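Local coordinates for single-stranded DNA-binding protein WHY1, chloroplastic (Arabidopsis thaliana, PDB 4KOO), which binds single-stranded DNA in chloroplasts and nucleus, where it maintains plastid genome stability and modulates telomere length, at residues 25-30 and 46-51. Residues are numbered along the deposited sequence; the frame is centred on the assembly and turned at random.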
ATOM      1  N   ASP A  25      -4.271  -6.300  18.505  1.00 15.93           N
ATOM      2  CA  ASP A  25      -5.047  -5.048  18.431  1.00 17.63           C
ATOM      3  C   ASP A  25      -4.141  -3.899  18.129  1.00 13.94           C
ATOM      4  O   ASP A  25      -3.138  -3.707  18.805  1.00 17.19           O
ATOM      5  CB  ASP A  25      -5.764  -4.713  19.751  1.00 20.54           C
ATOM      6  CG  ASP A  25      -7.040  -5.493  19.945  1.00 27.69           C
ATOM      7  OD1 ASP A  25      -6.975  -6.593  20.515  1.00 31.08           O
ATOM      8  OD2 ASP A  25      -8.111  -4.998  19.537  1.00 29.01           O
ATOM      9  N   PRO A  26      -4.502  -3.094  17.124  1.00 12.68           N
ATOM     10  CA  PRO A  26      -3.810  -1.844  16.861  1.00 13.07           C
ATOM     11  C   PRO A  26      -4.166  -0.752  17.857  1.00 16.43           C
ATOM     12  O   PRO A  26      -5.299  -0.666  18.293  1.00 19.64           O
ATOM     13  CB  PRO A  26      -4.255  -1.500  15.436  1.00 16.99           C
ATOM     14  CG  PRO A  26      -5.661  -2.087  15.334  1.00 18.07           C
ATOM     15  CD  PRO A  26      -5.637  -3.328  16.196  1.00 17.74           C
ATOM     16  N   ARG A  27      -3.187   0.042  18.235  1.00 16.98           N
ATOM     17  CA  ARG A  27      -3.401   1.191  19.115  1.00 18.84           C
ATOM     18  C   ARG A  27      -2.919   2.451  18.447  1.00 20.24           C
ATOM     19  O   ARG A  27      -1.785   2.562  17.975  1.00 14.56           O
ATOM     20  CB  ARG A  27      -2.694   0.987  20.461  1.00 19.37           C
ATOM     21  CG  ARG A  27      -3.169  -0.235  21.207  1.00 20.72           C
ATOM     22  CD  ARG A  27      -4.568  -0.008  21.797  1.00 30.36           C
ATOM     23  NE  ARG A  27      -4.938  -1.077  22.716  1.00 36.64           N
ATOM     24  CZ  ARG A  27      -4.547  -1.129  23.989  1.00 42.28           C
ATOM     25  NH1 ARG A  27      -3.791  -0.164  24.505  1.00 36.93           N
ATOM     26  NH2 ARG A  27      -4.925  -2.146  24.758  1.00 43.42           N
ATOM     27  N   ALA A  28      -3.804   3.437  18.407  1.00 16.96           N
ATOM     28  CA  ALA A  28      -3.541   4.650  17.680  1.00 14.71           C
ATOM     29  C   ALA A  28      -2.439   5.457  18.290  1.00 16.41           C
ATOM     30  O   ALA A  28      -2.229   5.430  19.476  1.00 18.80           O
ATOM     31  CB  ALA A  28      -4.834   5.525  17.613  1.00 22.52           C
ATOM     32  N   PRO A  29      -1.761   6.229  17.458  1.00 15.42           N
ATOM     33  CA  PRO A  29      -0.859   7.244  17.938  1.00 14.98           C
ATOM     34  C   PRO A  29      -1.660   8.285  18.745  1.00 23.93           C
ATOM     35  O   PRO A  29      -2.855   8.369  18.528  1.00 20.69           O
ATOM     36  CB  PRO A  29      -0.348   7.872  16.661  1.00 16.22           C
ATOM     37  CG  PRO A  29      -1.364   7.595  15.654  1.00 20.85           C
ATOM     38  CD  PRO A  29      -1.941   6.289  15.989  1.00 19.79           C
ATOM     39  N   GLU A  30      -0.998   8.991  19.658  1.00 20.56           N
ATOM     40  CA  GLU A  30      -1.569  10.139  20.369  1.00 23.36           C
ATOM     41  C   GLU A  30      -1.048  11.448  19.810  1.00 25.89           C
ATOM     42  O   GLU A  30       0.110  11.542  19.381  1.00 24.66           O
ATOM     43  CB  GLU A  30      -1.221  10.031  21.836  1.00 23.81           C
ATOM     44  CG  GLU A  30      -1.683   8.738  22.461  1.00 26.67           C
ATOM     45  CD  GLU A  30      -1.348   8.620  23.937  1.00 37.33           C
ATOM     46  OE1 GLU A  30      -0.609   9.483  24.459  1.00 42.96           O
ATOM     47  OE2 GLU A  30      -1.812   7.650  24.565  1.00 46.58           O
ATOM     48  N   PHE A  46       1.204   1.558  18.443  1.00 11.79           N
ATOM     49  CA  PHE A  46       1.842   0.258  18.606  1.00 14.21           C
ATOM     50  C   PHE A  46       0.787  -0.801  18.432  1.00 13.14           C
ATOM     51  O   PHE A  46      -0.401  -0.487  18.295  1.00 17.39           O
ATOM     52  CB  PHE A  46       2.526   0.126  19.991  1.00 15.59           C
ATOM     53  CG  PHE A  46       1.602   0.347  21.135  1.00 17.63           C
ATOM     54  CD1 PHE A  46       1.210   1.635  21.496  1.00 19.47           C
ATOM     55  CD2 PHE A  46       1.106  -0.724  21.827  1.00 16.67           C
ATOM     56  CE1 PHE A  46       0.320   1.819  22.551  1.00 21.31           C
ATOM     57  CE2 PHE A  46       0.227  -0.539  22.893  1.00 22.00           C
ATOM     58  CZ  PHE A  46      -0.164   0.722  23.242  1.00 16.20           C
ATOM     59  N   LEU A  47       1.213  -2.057  18.411  1.00 12.50           N
ATOM     60  CA  LEU A  47       0.304  -3.174  18.409  1.00 11.17           C
ATOM     61  C   LEU A  47       0.347  -3.879  19.757  1.00 18.42           C
ATOM     62  O   LEU A  47       1.420  -4.050  20.338  1.00 18.03           O
ATOM     63  CB  LEU A  47       0.655  -4.131  17.317  1.00 13.27           C
ATOM     64  CG  LEU A  47       0.741  -3.527  15.904  1.00 13.11           C
ATOM     65  CD1 LEU A  47       1.134  -4.588  14.900  1.00 15.85           C
ATOM     66  CD2 LEU A  47      -0.583  -2.884  15.505  1.00 16.73           C
ATOM     67  N   LEU A  48      -0.805  -4.322  20.238  1.00 14.74           N
ATOM     68  CA  LEU A  48      -0.841  -5.141  21.462  1.00 16.23           C
ATOM     69  C   LEU A  48      -1.178  -6.585  21.153  1.00 16.03           C
ATOM     70  O   LEU A  48      -2.251  -6.887  20.604  1.00 17.97           O
ATOM     71  CB  LEU A  48      -1.850  -4.559  22.447  1.00 18.84           C
ATOM     72  CG  LEU A  48      -1.920  -5.283  23.803  1.00 24.09           C
ATOM     73  CD1 LEU A  48      -0.597  -5.131  24.509  1.00 23.15           C
ATOM     74  CD2 LEU A  48      -3.084  -4.715  24.617  1.00 30.88           C
ATOM     75  N   LEU A  49      -0.252  -7.486  21.477  1.00 12.68           N
ATOM     76  CA  LEU A  49      -0.447  -8.908  21.306  1.00 12.11           C
ATOM     77  C   LEU A  49      -0.924  -9.469  22.623  1.00 15.93           C
ATOM     78  O   LEU A  49      -0.343  -9.192  23.656  1.00 17.30           O
ATOM     79  CB  LEU A  49       0.857  -9.617  20.925  1.00 12.59           C
ATOM     80  CG  LEU A  49       1.611  -9.181  19.663  1.00 22.56           C
ATOM     81  CD1 LEU A  49       2.968  -9.863  19.606  1.00 19.12           C
ATOM     82  CD2 LEU A  49       0.830  -9.515  18.466  1.00 23.52           C
ATOM     83  N   GLN A  50      -1.991 -10.244  22.580  1.00 16.72           N
ATOM     84  CA  GLN A  50      -2.528 -10.857  23.783  1.00 16.53           C
ATOM     85  C   GLN A  50      -2.604 -12.323  23.538  1.00 17.23           C
ATOM     86  O   GLN A  50      -3.182 -12.762  22.557  1.00 19.46           O
ATOM     87  CB  GLN A  50      -3.907 -10.283  24.123  1.00 18.80           C
ATOM     88  CG  GLN A  50      -3.901  -8.778  24.306  1.00 23.51           C
ATOM     89  CD  GLN A  50      -5.209  -8.235  24.855  1.00 39.83           C
ATOM     90  OE1 GLN A  50      -5.467  -8.286  26.064  1.00 46.10           O
ATOM     91  NE2 GLN A  50      -6.036  -7.704  23.974  1.00 30.87           N
ATOM     92  N   PHE A  51      -2.007 -13.108  24.437  1.00 14.10           N
ATOM     93  CA  PHE A  51      -1.915 -14.541  24.247  1.00 13.67           C
ATOM     94  C   PHE A  51      -2.703 -15.174  25.387  1.00 21.34           C
ATOM     95  O   PHE A  51      -2.563 -14.738  26.526  1.00 20.05           O
ATOM     96  CB  PHE A  51      -0.490 -15.049  24.409  1.00 17.46           C
ATOM     97  CG  PHE A  51       0.491 -14.631  23.322  1.00 14.63           C
ATOM     98  CD1 PHE A  51       0.985 -13.337  23.258  1.00 14.18           C
ATOM     99  CD2 PHE A  51       0.966 -15.564  22.411  1.00 20.71           C
ATOM    100  CE1 PHE A  51       1.913 -13.001  22.292  1.00 15.08           C
ATOM    101  CE2 PHE A  51       1.924 -15.219  21.460  1.00 20.57           C
ATOM    102  CZ  PHE A  51       2.370 -13.925  21.402  1.00 16.52           C
TER
HETATM  103  O   HOH W   1      -4.809  -7.328  21.751  1.00 28.71           O
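D25 and R27 each pair with a residue of the antiparallel strand 46-51 through two backbone hydrogen bonds. D25 N donates to L48 O at 3.0 Å, and L48 N returns a nearly straight bond to D25 O at 2.8 Å. R27 N reaches F46 O at 2.8 Å, while the return bond from F46 N to R27 O is longer, at 3.2 Å. P26 and L47 form the non-hydrogen-bonded pair between them, which suits a proline without an N-H.

A water adds a polar link. It sits within hydrogen-bonding distance of D25 OD1 and L48 O and accepts from Q50 NE2, joining side chains whose polar atoms do not bond directly. Q50 OE1 is held by K65.

The apolar contacts divide between the two sheet faces. On the face of R27 and F46, R27 lays CB and CG over one face of the phenyl ring. R27 CB sits 3.9 Å from the ring centroid in a CH-pi contact, and R27 CG lies over the same face, 3.8 Å from F46 CZ. F46 CG lies between backbone N and carbonyl carbon (chi1 57°), which brings the ring across to R27. An alanine here would probably leave the R27 chain without its platform and freer to turn. Farther out, R27 NH2 lies alongside L48 CD2. On the other face, P26 CB meets L47 CD2 at 3.9 Å. Both residues pack on W161 of a second subunit, and L47 also touches helix 141-158.

This is regular antiparallel pairing within the hairpin of strands 20-33 and 39-53, the central pair of one four-stranded sheet of the Whirly domain.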